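Local coordinates for Pex (Synechococcus elongatus PCC 7942, PDB 2E1N), which modifies the cyanobacterial circadian clock as a period extender and, as a PadR-like winged-helix protein, probably acts by binding DNA, at residues B[53-56]-B[57-61]. Numbering follows the deposited sequence.
Sequences LIQH and LETHW
Gln55 O receives the backbone N of Thr59 at 2.9 Å, nearly in line with its carbonyl bond. Thr59 OG1, set between its own backbone N and carbonyl carbon (chi1 61°), also comes to 3.2 Å from Gln55 O and 3.0 Å from His56 O, so its single proton could go to either. His56 O also takes the amide of His60, 3.0 Å from O to N. The rings of His56, His60 and Trp61 form an aromatic cluster at this C-terminal end of helix 50-60, in a PadR-like fold consistent with a winged helix-turn-helix. With CG anti to the backbone N (chi1 179°), His56 sets CE1 over the centre of the His60 ring, the planes tilted 41° apart. Trp61, the first residue to leave helical phi/psi, turns the edge of its six-membered ring to the His56 face in an offset edge-to-face pair, CZ3 lying 3.8 Å from NE2. Were His56 cut back to an alanine, the His60 ring would probably lose the partner over its face, and the Trp61 edge the ring it points at. Leu57, buried, packs on Tyr38 of helix 32-43 and Trp118 of helix 110-123. Main-chain bonds and a cluster of two imidazoles and an indole probably steady this last turn together.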
ATOM      1  N   LEU B  53       6.084 -19.349  -6.883  1.00 31.52           N
ATOM      2  CA  LEU B  53       5.012 -18.380  -6.684  1.00 31.50           C
ATOM      3  C   LEU B  53       5.555 -17.068  -6.120  1.00 31.08           C
ATOM      4  O   LEU B  53       5.162 -15.949  -6.557  1.00 32.87           O
ATOM      5  CB  LEU B  53       3.940 -18.930  -5.755  1.00 31.95           C
ATOM      6  CG  LEU B  53       2.991 -19.978  -6.393  1.00 32.08           C
ATOM      7  CD1 LEU B  53       2.303 -20.890  -5.340  1.00 34.57           C
ATOM      8  CD2 LEU B  53       1.959 -19.314  -7.349  1.00 30.65           C
ATOM      9  N   ILE B  54       6.475 -17.192  -5.181  1.00 31.68           N
ATOM     10  CA  ILE B  54       7.137 -16.019  -4.593  1.00 31.45           C
ATOM     11  C   ILE B  54       7.986 -15.260  -5.622  1.00 31.71           C
ATOM     12  O   ILE B  54       7.915 -14.012  -5.716  1.00 31.20           O
ATOM     13  CB  ILE B  54       7.967 -16.426  -3.319  1.00 31.48           C
ATOM     14  CG1 ILE B  54       7.009 -16.903  -2.205  1.00 30.87           C
ATOM     15  CG2 ILE B  54       8.843 -15.276  -2.838  1.00 30.03           C
ATOM     16  CD1 ILE B  54       7.612 -17.490  -0.985  1.00 33.60           C
ATOM     17  N   GLN B  55       8.823 -15.991  -6.361  1.00 31.90           N
ATOM     18  CA  GLN B  55       9.730 -15.423  -7.350  1.00 33.42           C
ATOM     19  C   GLN B  55       8.992 -14.788  -8.528  1.00 33.88           C
ATOM     20  O   GLN B  55       9.341 -13.683  -8.973  1.00 32.77           O
ATOM     21  CB  GLN B  55      10.715 -16.474  -7.866  1.00 34.43           C
ATOM     22  CG  GLN B  55      11.667 -15.926  -8.876  1.00 39.32           C
ATOM     23  CD  GLN B  55      12.548 -16.987  -9.489  1.00 45.62           C
ATOM     24  OE1 GLN B  55      12.958 -17.957  -8.818  1.00 50.52           O
ATOM     25  NE2 GLN B  55      12.827 -16.836 -10.793  1.00 51.50           N
ATOM     26  N   HIS B  56       7.958 -15.478  -9.005  1.00 33.32           N
ATOM     27  CA  HIS B  56       7.173 -15.031 -10.121  1.00 33.24           C
ATOM     28  C   HIS B  56       6.502 -13.708  -9.783  1.00 33.04           C
ATOM     29  O   HIS B  56       6.376 -12.846 -10.647  1.00 32.72           O
ATOM     30  CB  HIS B  56       6.118 -16.081 -10.450  1.00 36.05           C
ATOM     31  CG  HIS B  56       5.229 -15.710 -11.587  1.00 35.32           C
ATOM     32  ND1 HIS B  56       5.694 -15.537 -12.871  1.00 39.65           N
ATOM     33  CD2 HIS B  56       3.893 -15.499 -11.635  1.00 39.72           C
ATOM     34  CE1 HIS B  56       4.677 -15.239 -13.665  1.00 39.98           C
ATOM     35  NE2 HIS B  56       3.571 -15.211 -12.936  1.00 40.58           N
ATOM     36  N   LEU B  57       6.087 -13.546  -8.526  1.00 31.00           N
ATOM     37  CA  LEU B  57       5.402 -12.311  -8.142  1.00 31.83           C
ATOM     38  C   LEU B  57       6.371 -11.123  -8.289  1.00 31.93           C
ATOM     39  O   LEU B  57       6.059 -10.060  -8.842  1.00 32.29           O
ATOM     40  CB  LEU B  57       4.935 -12.397  -6.701  1.00 31.22           C
ATOM     41  CG  LEU B  57       4.267 -11.143  -6.167  1.00 32.07           C
ATOM     42  CD1 LEU B  57       2.995 -10.900  -6.917  1.00 31.67           C
ATOM     43  CD2 LEU B  57       4.025 -11.282  -4.692  1.00 32.54           C
ATOM     44  N   GLU B  58       7.550 -11.279  -7.742  1.00 31.95           N
ATOM     45  CA  GLU B  58       8.542 -10.187  -7.809  1.00 32.66           C
ATOM     46  C   GLU B  58       9.005  -9.896  -9.222  1.00 33.60           C
ATOM     47  O   GLU B  58       9.241  -8.731  -9.594  1.00 33.60           O
ATOM     48  CB  GLU B  58       9.768 -10.543  -6.970  1.00 32.92           C
ATOM     49  CG  GLU B  58      10.830  -9.439  -7.063  1.00 34.19           C
ATOM     50  CD  GLU B  58      12.070  -9.704  -6.200  1.00 36.67           C
ATOM     51  OE1 GLU B  58      12.054 -10.623  -5.337  1.00 36.08           O
ATOM     52  OE2 GLU B  58      13.074  -9.005  -6.462  1.00 37.66           O
ATOM     53  N   THR B  59       9.165 -10.937 -10.015  1.00 33.18           N
ATOM     54  CA  THR B  59       9.701 -10.736 -11.373  1.00 35.14           C
ATOM     55  C   THR B  59       8.657 -10.035 -12.274  1.00 35.27           C
ATOM     56  O   THR B  59       8.993  -9.155 -13.051  1.00 36.22           O
ATOM     57  CB  THR B  59      10.130 -12.038 -11.995  1.00 35.25           C
ATOM     58  OG1 THR B  59       8.998 -12.869 -12.071  1.00 41.27           O
ATOM     59  CG2 THR B  59      11.189 -12.751 -11.172  1.00 34.25           C
ATOM     60  N   HIS B  60       7.383 -10.396 -12.127  1.00 36.83           N
ATOM     61  CA  HIS B  60       6.328  -9.860 -13.013  1.00 37.93           C
ATOM     62  C   HIS B  60       5.648  -8.633 -12.451  1.00 36.69           C
ATOM     63  O   HIS B  60       5.283  -7.725 -13.216  1.00 36.66           O
ATOM     64  CB  HIS B  60       5.345 -10.977 -13.428  1.00 39.04           C
ATOM     65  CG  HIS B  60       5.951 -11.947 -14.389  1.00 44.85           C
ATOM     66  ND1 HIS B  60       5.482 -12.120 -15.678  1.00 50.29           N
ATOM     67  CD2 HIS B  60       7.040 -12.748 -14.276  1.00 47.41           C
ATOM     68  CE1 HIS B  60       6.242 -13.009 -16.302  1.00 52.60           C
ATOM     69  NE2 HIS B  60       7.202 -13.395 -15.478  1.00 50.84           N
ATOM     70  N   TRP B  61       5.513  -8.555 -11.129  1.00 34.57           N
ATOM     71  CA  TRP B  61       4.902  -7.402 -10.473  1.00 35.59           C
ATOM     72  C   TRP B  61       5.810  -6.904  -9.315  1.00 35.52           C
ATOM     73  O   TRP B  61       5.517  -7.150  -8.162  1.00 34.41           O
ATOM     74  CB  TRP B  61       3.527  -7.753  -9.887  1.00 36.32           C
ATOM     75  CG  TRP B  61       2.535  -8.197 -10.876  1.00 37.22           C
ATOM     76  CD1 TRP B  61       1.656  -7.398 -11.570  1.00 41.45           C
ATOM     77  CD2 TRP B  61       2.276  -9.528 -11.282  1.00 42.67           C
ATOM     78  NE1 TRP B  61       0.879  -8.170 -12.400  1.00 44.12           N
ATOM     79  CE2 TRP B  61       1.235  -9.480 -12.242  1.00 42.05           C
ATOM     80  CE3 TRP B  61       2.842 -10.752 -10.970  1.00 44.50           C
ATOM     81  CZ2 TRP B  61       0.754 -10.614 -12.865  1.00 48.99           C
ATOM     82  CZ3 TRP B  61       2.342 -11.900 -11.585  1.00 48.75           C
ATOM     83  CH2 TRP B  61       1.315 -11.823 -12.509  1.00 48.42           C
TER
HETATM   84  O   HOH W   1       8.969 -15.931 -13.461  1.00 71.08           O